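Local structure of cysteine desulfurase (Stenotrophomonas maltophilia, 6WCI) at residues N119-W125 and M266-L270; P44-F48 and E410-F414; D134-R140 and A159-E165. The protein probably removes sulfur from L-cysteine, using pyridoxal 5'-phosphate, to leave L-alanine and pass the sulfur to a carrier. All blocks are in the same frame, centred on the assembly; numbering follows the deposited sequence. Where two conformers were deposited one is given.

All three contacts belong to one chain of a dimeric cysteine desulfurase of the class-V aminotransferase family. Interactions 1 and 3 lie in the part built around the seven-stranded mixed sheet: helix 114-126 of interaction 1 leads along the chain into strand 135-139 of interaction 3, and their centres are 20 Å apart, nearest atoms about 8 Å. Both touch the second subunit, and interaction 2 reaches it through Leu45. Interaction 2 lies on the opposite side of the chain's centre, 42 Å from interaction 1 and 39 Å from interaction 3 between centres. The cofactor forms a Schiff base with Lys246, just after strand 239-243 of that seven-stranded sheet, and Phe239 of this strand touches Met266.

Interaction 1. Residues N119-W125 and M266-L270; sequences NLVAYSW and MPPFL
Residues 119-125 are helical, with a wider pi-type turn at 122-125, whereas 266-270 form a loop, extended at Met266-Pro268 after the preceding helix, with Phe269 (phi/psi -103/-83) turning the chain. The backbones come nearest at Ser124 and Met266, whose CA atoms are 5.6 Å apart. One hydrogen bond crosses: Ser124 (chi1 m) donates from OG to Pro267 O at 2.9 Å. Aromatic packing is centred on Phe269 (chi1 t), whose ring makes an offset stack with that of Tyr123 (chi1 m), centroids 4.7 Å apart and planes at 28°; Tyr123 CB adds a CH-pi contact, 3.8 Å from the Phe269 ring centroid. This helix-loop junction lies at the dimer interface of this fold-type I PLP enzyme (class-V aminotransferase family): Tyr123 OH bonds to Phe269 O of the second subunit, and Phe269 O receives the reciprocal bond from Tyr123 of that subunit. Among apolar contacts, Leu120 (t, p) brings CD1 to 3.5 Å from Phe269 CB and 4.2 Å from Met266 CE. Met266 (m, t, p) points at the helix, placing CE 3.6 Å from Ser124 CB, while its CG approaches the edge of the Trp125 ring, 3.9 Å from Trp125 CE3.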
loop_
_atom_site.group_PDB
_atom_site.type_symbol
_atom_site.label_atom_id
_atom_site.label_comp_id
_atom_site.label_asym_id
_atom_site.label_seq_id
_atom_site.Cartn_x
_atom_site.Cartn_y
_atom_site.Cartn_z
ATOM N N ASN B 119 -11.541 2.014 -5.721
ATOM C CA ASN B 119 -11.006 2.181 -7.072
ATOM C C ASN B 119 -10.923 0.851 -7.813
ATOM O O ASN B 119 -11.081 0.804 -9.042
ATOM C CB ASN B 119 -9.627 2.845 -7.004
ATOM C CG ASN B 119 -9.708 4.352 -6.907
ATOM O OD1 ASN B 119 -9.780 5.049 -7.925
ATOM N ND2 ASN B 119 -9.669 4.872 -5.679
ATOM N N LEU B 120 -10.645 -0.240 -7.093
ATOM C CA LEU B 120 -10.669 -1.556 -7.724
ATOM C C LEU B 120 -12.054 -1.862 -8.285
ATOM O O LEU B 120 -12.183 -2.373 -9.403
ATOM C CB LEU B 120 -10.241 -2.628 -6.721
ATOM C CG LEU B 120 -10.383 -4.107 -7.097
ATOM C CD1 LEU B 120 -9.813 -4.395 -8.476
ATOM C CD2 LEU B 120 -9.680 -4.992 -6.066
ATOM N N VAL B 121 -13.105 -1.563 -7.516
ATOM C CA VAL B 121 -14.464 -1.674 -8.041
ATOM C C VAL B 121 -14.628 -0.788 -9.271
ATOM O O VAL B 121 -15.167 -1.216 -10.297
ATOM C CB VAL B 121 -15.499 -1.325 -6.954
ATOM C CG1 VAL B 121 -16.914 -1.546 -7.487
ATOM C CG2 VAL B 121 -15.251 -2.147 -5.687
ATOM N N ALA B 122 -14.179 0.470 -9.180
ATOM C CA ALA B 122 -14.372 1.407 -10.284
ATOM C C ALA B 122 -13.697 0.918 -11.555
ATOM O O ALA B 122 -14.287 0.964 -12.640
ATOM C CB ALA B 122 -13.834 2.786 -9.902
ATOM N N TYR B 123 -12.458 0.436 -11.443
ATOM C CA TYR B 123 -11.693 0.066 -12.631
ATOM C C TYR B 123 -12.064 -1.311 -13.168
ATOM O O TYR B 123 -12.081 -1.511 -14.389
ATOM C CB TYR B 123 -10.199 0.113 -12.327
ATOM C CG TYR B 123 -9.552 1.474 -12.524
ATOM C CD1 TYR B 123 -9.573 2.433 -11.514
ATOM C CD2 TYR B 123 -8.893 1.785 -13.712
ATOM C CE1 TYR B 123 -8.968 3.671 -11.687
ATOM C CE2 TYR B 123 -8.290 3.022 -13.895
ATOM C CZ TYR B 123 -8.323 3.959 -12.879
ATOM O OH TYR B 123 -7.715 5.188 -13.066
ATOM N N SER B 124 -12.336 -2.281 -12.295
ATOM C CA SER B 124 -12.536 -3.646 -12.776
ATOM C C SER B 124 -13.996 -4.086 -12.837
ATOM O O SER B 124 -14.304 -5.047 -13.555
ATOM C CB SER B 124 -11.737 -4.642 -11.924
ATOM O OG SER B 124 -10.354 -4.552 -12.229
ATOM N N TRP B 125 -14.906 -3.415 -12.127
ATOM C CA TRP B 125 -16.330 -3.681 -12.304
ATOM C C TRP B 125 -16.981 -2.674 -13.248
ATOM O O TRP B 125 -17.523 -3.061 -14.290
ATOM C CB TRP B 125 -17.082 -3.681 -10.964
ATOM C CG TRP B 125 -18.553 -3.845 -11.191
ATOM C CD1 TRP B 125 -19.484 -2.852 -11.347
ATOM C CD2 TRP B 125 -19.256 -5.079 -11.341
ATOM N NE1 TRP B 125 -20.723 -3.397 -11.580
ATOM C CE2 TRP B 125 -20.612 -4.762 -11.573
ATOM C CE3 TRP B 125 -18.872 -6.422 -11.291
ATOM C CZ2 TRP B 125 -21.585 -5.738 -11.752
ATOM C CZ3 TRP B 125 -19.841 -7.393 -11.475
ATOM C CH2 TRP B 125 -21.183 -7.046 -11.702
ATOM N N MET B 266 -14.829 -10.239 -12.718
ATOM C CA MET B 266 -14.072 -9.007 -12.908
ATOM C C MET B 266 -12.688 -9.302 -13.485
ATOM O O MET B 266 -12.007 -10.226 -13.026
ATOM C CB MET B 266 -13.902 -8.273 -11.581
ATOM C CG MET B 266 -15.152 -7.521 -11.097
ATOM S SD MET B 266 -15.065 -7.104 -9.334
ATOM C CE MET B 266 -13.582 -6.124 -9.230
ATOM N N PRO B 267 -12.221 -8.505 -14.444
ATOM C CA PRO B 267 -10.849 -8.668 -14.947
ATOM C C PRO B 267 -9.841 -8.170 -13.929
ATOM O O PRO B 267 -10.174 -7.355 -13.055
ATOM C CB PRO B 267 -10.835 -7.798 -16.210
ATOM C CG PRO B 267 -11.848 -6.733 -15.906
ATOM C CD PRO B 267 -12.944 -7.440 -15.159
ATOM N N PRO B 268 -8.600 -8.647 -13.989
ATOM C CA PRO B 268 -7.589 -8.153 -13.052
ATOM C C PRO B 268 -7.395 -6.656 -13.204
ATOM O O PRO B 268 -7.667 -6.071 -14.258
ATOM C CB PRO B 268 -6.323 -8.929 -13.435
ATOM C CG PRO B 268 -6.606 -9.601 -14.732
ATOM C CD PRO B 268 -8.093 -9.721 -14.861
ATOM N N PHE B 269 -6.954 -6.032 -12.113
ATOM C CA PHE B 269 -6.692 -4.599 -12.093
ATOM C C PHE B 269 -5.187 -4.366 -12.187
ATOM O O PHE B 269 -4.663 -4.113 -13.273
ATOM C CB PHE B 269 -7.281 -3.962 -10.821
ATOM C CG PHE B 269 -7.118 -2.473 -10.760
ATOM C CD1 PHE B 269 -7.051 -1.726 -11.923
ATOM C CD2 PHE B 269 -7.009 -1.825 -9.545
ATOM C CE1 PHE B 269 -6.884 -0.359 -11.872
ATOM C CE2 PHE B 269 -6.843 -0.455 -9.486
ATOM C CZ PHE B 269 -6.785 0.279 -10.653
ATOM N N LEU B 270 -4.473 -4.444 -11.072
ATOM C CA LEU B 270 -3.019 -4.365 -11.142
ATOM C C LEU B 270 -2.453 -5.703 -11.601
ATOM O O LEU B 270 -2.913 -6.770 -11.179
ATOM C CB LEU B 270 -2.417 -3.966 -9.796
ATOM C CG LEU B 270 -2.238 -2.460 -9.505
ATOM C CD1 LEU B 270 -3.480 -1.676 -9.802
ATOM C CD2 LEU B 270 -1.779 -2.196 -8.073
#

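Interaction 2. Residues P44-F48 and E410-F414; sequences PLVYF and EIERF
Phe48 (chi1 m) lays its ring against residues 410-414 of helix 408-422, with CD2 3.3 Å from Phe414 CD2 (chi1 t); the two rings meet obliquely, centroids 5.3 Å apart and planes at 33°. At the edge of the Phe48 ring, CZ is 4.0 Å from Ile411 N and CE1 3.9 Å from Glu410 OE1. Residues 44-47 run extended, on strand 43-47, and the backbone turns out of that conformation at Phe48 (phi/psi -110/35). The nearest CA atoms are those of Val46 and Glu410, 6.4 Å apart. Val46 (t) points at the helix, its CG1 4.1 Å from Glu410 CB. Pro44 CG lies over one face of the Arg413 guanidinium. Here the C-terminal helix packs on a strand of the six-stranded mixed sheet, beside strand 376-381. One water joins Pro44 O (2.9 Å) to Arg413 NH2 (2.8 Å), and another lies 2.5 Å from Leu45 O and 2.7 Å from Glu410 OE2, an oxygen that also salt-bridges Arg30. With no direct hydrogen bond between the segments, cohesion rests on apolar packing and on water-mediated links, one at the exposed Pro44-Arg413 end and one reaching the buried Glu410.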
loop_
_atom_site.group_PDB
_atom_site.type_symbol
_atom_site.label_atom_id
_atom_site.label_comp_id
_atom_site.label_asym_id
_atom_site.label_seq_id
_atom_site.Cartn_x
_atom_site.Cartn_y
_atom_site.Cartn_z
ATOM N N PRO B 44 -2.024 17.501 29.134
ATOM C CA PRO B 44 -2.376 16.139 28.710
ATOM C C PRO B 44 -2.982 16.142 27.312
ATOM O O PRO B 44 -3.669 17.083 26.920
ATOM C CB PRO B 44 -3.394 15.691 29.762
ATOM C CG PRO B 44 -3.041 16.517 31.005
ATOM C CD PRO B 44 -2.557 17.838 30.470
ATOM N N LEU B 45 -2.698 15.087 26.545
ATOM C CA LEU B 45 -3.292 14.948 25.221
ATOM C C LEU B 45 -4.732 14.463 25.326
ATOM O O LEU B 45 -5.022 13.496 26.034
ATOM C CB LEU B 45 -2.485 13.973 24.364
ATOM C CG LEU B 45 -3.169 13.585 23.056
ATOM C CD1 LEU B 45 -3.334 14.793 22.165
ATOM C CD2 LEU B 45 -2.358 12.475 22.347
ATOM N N VAL B 46 -5.631 15.129 24.612
ATOM C CA VAL B 46 -7.016 14.694 24.484
ATOM C C VAL B 46 -7.254 14.502 22.993
ATOM O O VAL B 46 -7.497 15.472 22.264
ATOM C CB VAL B 46 -8.008 15.696 25.085
ATOM C CG1 VAL B 46 -9.428 15.226 24.855
ATOM C CG2 VAL B 46 -7.744 15.892 26.578
ATOM N N TYR B 47 -7.180 13.252 22.533
ATOM C CA TYR B 47 -7.205 12.948 21.104
ATOM C C TYR B 47 -8.646 12.706 20.672
ATOM O O TYR B 47 -9.181 11.608 20.823
ATOM C CB TYR B 47 -6.321 11.747 20.786
ATOM C CG TYR B 47 -6.213 11.486 19.299
ATOM C CD1 TYR B 47 -5.347 12.227 18.508
ATOM C CD2 TYR B 47 -6.996 10.516 18.681
ATOM C CE1 TYR B 47 -5.247 12.001 17.144
ATOM C CE2 TYR B 47 -6.895 10.273 17.303
ATOM C CZ TYR B 47 -6.022 11.028 16.550
ATOM O OH TYR B 47 -5.925 10.831 15.186
ATOM N N PHE B 48 -9.277 13.738 20.132
ATOM C CA PHE B 48 -10.654 13.665 19.649
ATOM C C PHE B 48 -10.680 13.751 18.127
ATOM O O PHE B 48 -11.590 14.339 17.538
ATOM C CB PHE B 48 -11.519 14.762 20.270
ATOM C CG PHE B 48 -11.967 14.478 21.702
ATOM C CD1 PHE B 48 -11.561 13.334 22.376
ATOM C CD2 PHE B 48 -12.804 15.366 22.360
ATOM C CE1 PHE B 48 -11.984 13.092 23.686
ATOM C CE2 PHE B 48 -13.231 15.129 23.661
ATOM C CZ PHE B 48 -12.820 13.993 24.325
ATOM N N GLU B 410 -12.155 13.059 29.987
ATOM C CA GLU B 410 -11.687 13.830 28.840
ATOM C C GLU B 410 -12.800 14.683 28.253
ATOM O O GLU B 410 -12.567 15.832 27.863
ATOM C CB GLU B 410 -11.126 12.902 27.763
ATOM C CG GLU B 410 -9.716 12.388 28.037
ATOM C CD GLU B 410 -9.303 11.385 26.993
ATOM O OE1 GLU B 410 -10.219 10.841 26.337
ATOM O OE2 GLU B 410 -8.083 11.151 26.814
ATOM N N ILE B 411 -14.010 14.124 28.151
ATOM C CA ILE B 411 -15.155 14.900 27.669
ATOM C C ILE B 411 -15.311 16.175 28.488
ATOM O O ILE B 411 -15.481 17.270 27.940
ATOM C CB ILE B 411 -16.441 14.052 27.704
ATOM C CG1 ILE B 411 -16.397 12.954 26.640
ATOM C CG2 ILE B 411 -17.684 14.938 27.491
ATOM C CD1 ILE B 411 -17.472 11.901 26.796
ATOM N N GLU B 412 -15.225 16.055 29.815
ATOM C CA GLU B 412 -15.390 17.235 30.664
ATOM C C GLU B 412 -14.226 18.204 30.488
ATOM O O GLU B 412 -14.439 19.416 30.376
ATOM C CB GLU B 412 -15.541 16.822 32.129
ATOM C CG GLU B 412 -16.820 16.041 32.440
ATOM C CD GLU B 412 -18.096 16.865 32.251
ATOM O OE1 GLU B 412 -19.170 16.264 32.046
ATOM O OE2 GLU B 412 -18.027 18.110 32.306
ATOM N N ARG B 413 -12.991 17.685 30.433
ATOM C CA ARG B 413 -11.830 18.525 30.141
ATOM C C ARG B 413 -11.991 19.246 28.808
ATOM O O ARG B 413 -11.560 20.395 28.658
ATOM C CB ARG B 413 -10.556 17.678 30.116
ATOM C CG ARG B 413 -10.187 17.016 31.431
ATOM C CD ARG B 413 -8.799 16.387 31.340
ATOM N NE ARG B 413 -7.824 17.337 30.805
ATOM C CZ ARG B 413 -7.226 18.273 31.532
ATOM N NH1 ARG B 413 -7.493 18.374 32.824
ATOM N NH2 ARG B 413 -6.359 19.105 30.970
ATOM N N PHE B 414 -12.582 18.571 27.820
ATOM C CA PHE B 414 -12.805 19.179 26.513
ATOM C C PHE B 414 -13.723 20.396 26.624
ATOM O O PHE B 414 -13.425 21.470 26.089
ATOM C CB PHE B 414 -13.396 18.134 25.562
ATOM C CG PHE B 414 -13.820 18.682 24.225
ATOM C CD1 PHE B 414 -15.063 19.284 24.060
ATOM C CD2 PHE B 414 -12.983 18.573 23.125
ATOM C CE1 PHE B 414 -15.446 19.779 22.829
ATOM C CE2 PHE B 414 -13.360 19.063 21.892
ATOM C CZ PHE B 414 -14.592 19.665 21.740
HETATM O O HOH W 1 -5.511 18.715 28.360
HETATM O O HOH W 2 -6.761 11.234 24.162
HETATM O O HOH W 3 -6.263 12.794 28.053
#

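Interaction 3. Residues D134-R140 and A159-E165; sequences DVILITR and ATIRVAE
This is a parallel strand pairing at one margin of the seven-stranded mixed sheet, where strand 160-164, outermost within the chain, lies beside strand 135-139. Their axes approach to 4.4 Å at a crossing angle of -34°. Register runs from Val135 opposite Thr160 to Thr139 opposite Ala164, the CA atoms of this last pair being 4.3 Å apart. Six backbone hydrogen bonds link them: Thr160 N to Asp134 O (2.9 Å), Ile136 N to Thr160 O (2.8 Å), Arg162 N to Ile136 O (2.9 Å), Ile138 N to Arg162 O (3.0 Å), Ala164 N to Ile138 O (2.9 Å) and Arg140 N to Ala164 O (2.8 Å). On one face Ile138 CD1 (chi1 m) meets Ile161 CG2 at 3.6 Å, while Phe281 of the second subunit packs on Ile138, Ile161 and Val163. On the other, Leu137 (t, p) sets CG 4.2 Å from Ala164 CB, and Val135 CG2 lies over the Arg162 guanidinium, whose NH1 hydrogen-bonds Thr182 OG1. Beyond the strands, a bidentate salt bridge pairs Arg140 NE with Glu165 OE1 and Arg140 NH2 with Glu165 OE2, both at 3.1 Å. Helix 148-157 connects the strands and packs on Ile136 and Ile138, completing a classic beta-alpha-beta crossover.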
loop_
_atom_site.group_PDB
_atom_site.type_symbol
_atom_site.label_atom_id
_atom_site.label_comp_id
_atom_site.label_asym_id
_atom_site.label_seq_id
_atom_site.Cartn_x
_atom_site.Cartn_y
_atom_site.Cartn_z
ATOM N N ASP B 134 -26.077 5.106 -18.758
ATOM C CA ASP B 134 -26.148 4.513 -17.434
ATOM C C ASP B 134 -25.940 5.578 -16.361
ATOM O O ASP B 134 -25.263 6.589 -16.569
ATOM C CB ASP B 134 -25.097 3.416 -17.260
ATOM C CG ASP B 134 -25.282 2.240 -18.216
ATOM O OD1 ASP B 134 -26.424 1.934 -18.605
ATOM O OD2 ASP B 134 -24.258 1.596 -18.552
ATOM N N VAL B 135 -26.512 5.333 -15.193
ATOM C CA VAL B 135 -26.461 6.283 -14.093
ATOM C C VAL B 135 -25.768 5.629 -12.917
ATOM O O VAL B 135 -26.068 4.477 -12.581
ATOM C CB VAL B 135 -27.871 6.761 -13.712
ATOM C CG1 VAL B 135 -27.828 7.612 -12.432
ATOM C CG2 VAL B 135 -28.454 7.530 -14.874
ATOM N N ILE B 136 -24.816 6.350 -12.325
ATOM C CA ILE B 136 -24.212 5.997 -11.048
ATOM C C ILE B 136 -24.845 6.896 -9.993
ATOM O O ILE B 136 -24.815 8.128 -10.111
ATOM C CB ILE B 136 -22.687 6.178 -11.071
ATOM C CG1 ILE B 136 -22.049 5.355 -12.200
ATOM C CG2 ILE B 136 -22.073 5.825 -9.706
ATOM C CD1 ILE B 136 -20.580 5.659 -12.408
ATOM N N LEU B 137 -25.428 6.290 -8.973
ATOM C CA LEU B 137 -26.128 7.038 -7.934
ATOM C C LEU B 137 -25.220 7.090 -6.711
ATOM O O LEU B 137 -24.767 6.045 -6.231
ATOM C CB LEU B 137 -27.474 6.387 -7.614
ATOM C CG LEU B 137 -28.405 7.144 -6.662
ATOM C CD1 LEU B 137 -28.788 8.484 -7.258
ATOM C CD2 LEU B 137 -29.648 6.325 -6.348
ATOM N N ILE B 138 -24.920 8.303 -6.244
ATOM C CA ILE B 138 -23.980 8.548 -5.150
ATOM C C ILE B 138 -24.675 9.431 -4.128
ATOM O O ILE B 138 -25.280 10.439 -4.505
ATOM C CB ILE B 138 -22.699 9.249 -5.645
ATOM C CG1 ILE B 138 -22.127 8.536 -6.884
ATOM C CG2 ILE B 138 -21.681 9.395 -4.506
ATOM C CD1 ILE B 138 -20.924 9.241 -7.480
ATOM N N THR B 139 -24.571 9.089 -2.842
ATOM C CA THR B 139 -25.277 9.891 -1.841
ATOM C C THR B 139 -24.541 11.197 -1.565
ATOM O O THR B 139 -23.318 11.297 -1.709
ATOM C CB THR B 139 -25.462 9.147 -0.517
ATOM O OG1 THR B 139 -24.384 9.470 0.372
ATOM C CG2 THR B 139 -25.519 7.655 -0.724
ATOM N N ARG B 140 -25.317 12.201 -1.151
ATOM C CA ARG B 140 -24.799 13.519 -0.799
ATOM C C ARG B 140 -23.732 13.476 0.294
ATOM O O ARG B 140 -22.905 14.392 0.372
ATOM C CB ARG B 140 -25.980 14.399 -0.358
ATOM C CG ARG B 140 -25.627 15.759 0.198
ATOM C CD ARG B 140 -24.936 16.617 -0.838
ATOM N NE ARG B 140 -25.779 16.856 -2.005
ATOM C CZ ARG B 140 -25.462 17.697 -2.980
ATOM N NH1 ARG B 140 -24.324 18.382 -2.916
ATOM N NH2 ARG B 140 -26.273 17.849 -4.017
ATOM N N ALA B 159 -21.085 7.415 -18.567
ATOM C CA ALA B 159 -22.099 7.303 -17.531
ATOM C C ALA B 159 -22.314 8.663 -16.882
ATOM O O ALA B 159 -21.438 9.527 -16.906
ATOM C CB ALA B 159 -21.700 6.274 -16.476
ATOM N N THR B 160 -23.507 8.871 -16.344
ATOM C CA THR B 160 -23.815 10.105 -15.646
ATOM C C THR B 160 -23.983 9.813 -14.164
ATOM O O THR B 160 -24.365 8.708 -13.772
ATOM C CB THR B 160 -25.071 10.779 -16.215
ATOM O OG1 THR B 160 -26.246 10.087 -15.777
ATOM C CG2 THR B 160 -25.026 10.764 -17.739
ATOM N N ILE B 161 -23.661 10.808 -13.338
ATOM C CA ILE B 161 -23.749 10.689 -11.889
ATOM C C ILE B 161 -24.984 11.438 -11.413
ATOM O O ILE B 161 -25.207 12.593 -11.799
ATOM C CB ILE B 161 -22.479 11.230 -11.217
ATOM C CG1 ILE B 161 -21.293 10.294 -11.499
ATOM C CG2 ILE B 161 -22.701 11.407 -9.722
ATOM C CD1 ILE B 161 -20.046 10.689 -10.775
ATOM N N ARG B 162 -25.784 10.786 -10.572
ATOM C CA ARG B 162 -26.968 11.383 -9.970
ATOM C C ARG B 162 -26.827 11.304 -8.457
ATOM O O ARG B 162 -26.252 10.350 -7.931
ATOM C CB ARG B 162 -28.234 10.656 -10.452
ATOM C CG ARG B 162 -29.543 11.142 -9.866
ATOM C CD ARG B 162 -30.672 10.234 -10.314
ATOM N NE ARG B 162 -30.825 10.227 -11.768
ATOM C CZ ARG B 162 -31.552 9.333 -12.433
ATOM N NH1 ARG B 162 -32.177 8.374 -11.760
ATOM N NH2 ARG B 162 -31.650 9.391 -13.763
ATOM N N VAL B 163 -27.330 12.316 -7.748
ATOM C CA VAL B 163 -27.082 12.456 -6.309
ATOM C C VAL B 163 -28.301 11.997 -5.524
ATOM O O VAL B 163 -29.433 12.377 -5.837
ATOM C CB VAL B 163 -26.715 13.903 -5.932
ATOM C CG1 VAL B 163 -26.434 14.000 -4.420
ATOM C CG2 VAL B 163 -25.502 14.369 -6.707
ATOM N N ALA B 164 -28.071 11.183 -4.495
ATOM C CA ALA B 164 -29.112 10.810 -3.545
ATOM C C ALA B 164 -29.070 11.768 -2.354
ATOM O O ALA B 164 -28.063 11.835 -1.643
ATOM C CB ALA B 164 -28.928 9.359 -3.100
ATOM N N GLU B 165 -30.164 12.503 -2.129
ATOM C CA GLU B 165 -30.114 13.629 -1.208
ATOM C C GLU B 165 -30.288 13.186 0.243
ATOM O O GLU B 165 -30.695 12.064 0.550
ATOM C CB GLU B 165 -31.190 14.674 -1.550
ATOM C CG GLU B 165 -30.907 15.540 -2.784
ATOM C CD GLU B 165 -29.458 16.053 -2.868
ATOM O OE1 GLU B 165 -28.787 16.217 -1.821
ATOM O OE2 GLU B 165 -28.987 16.295 -4.003
#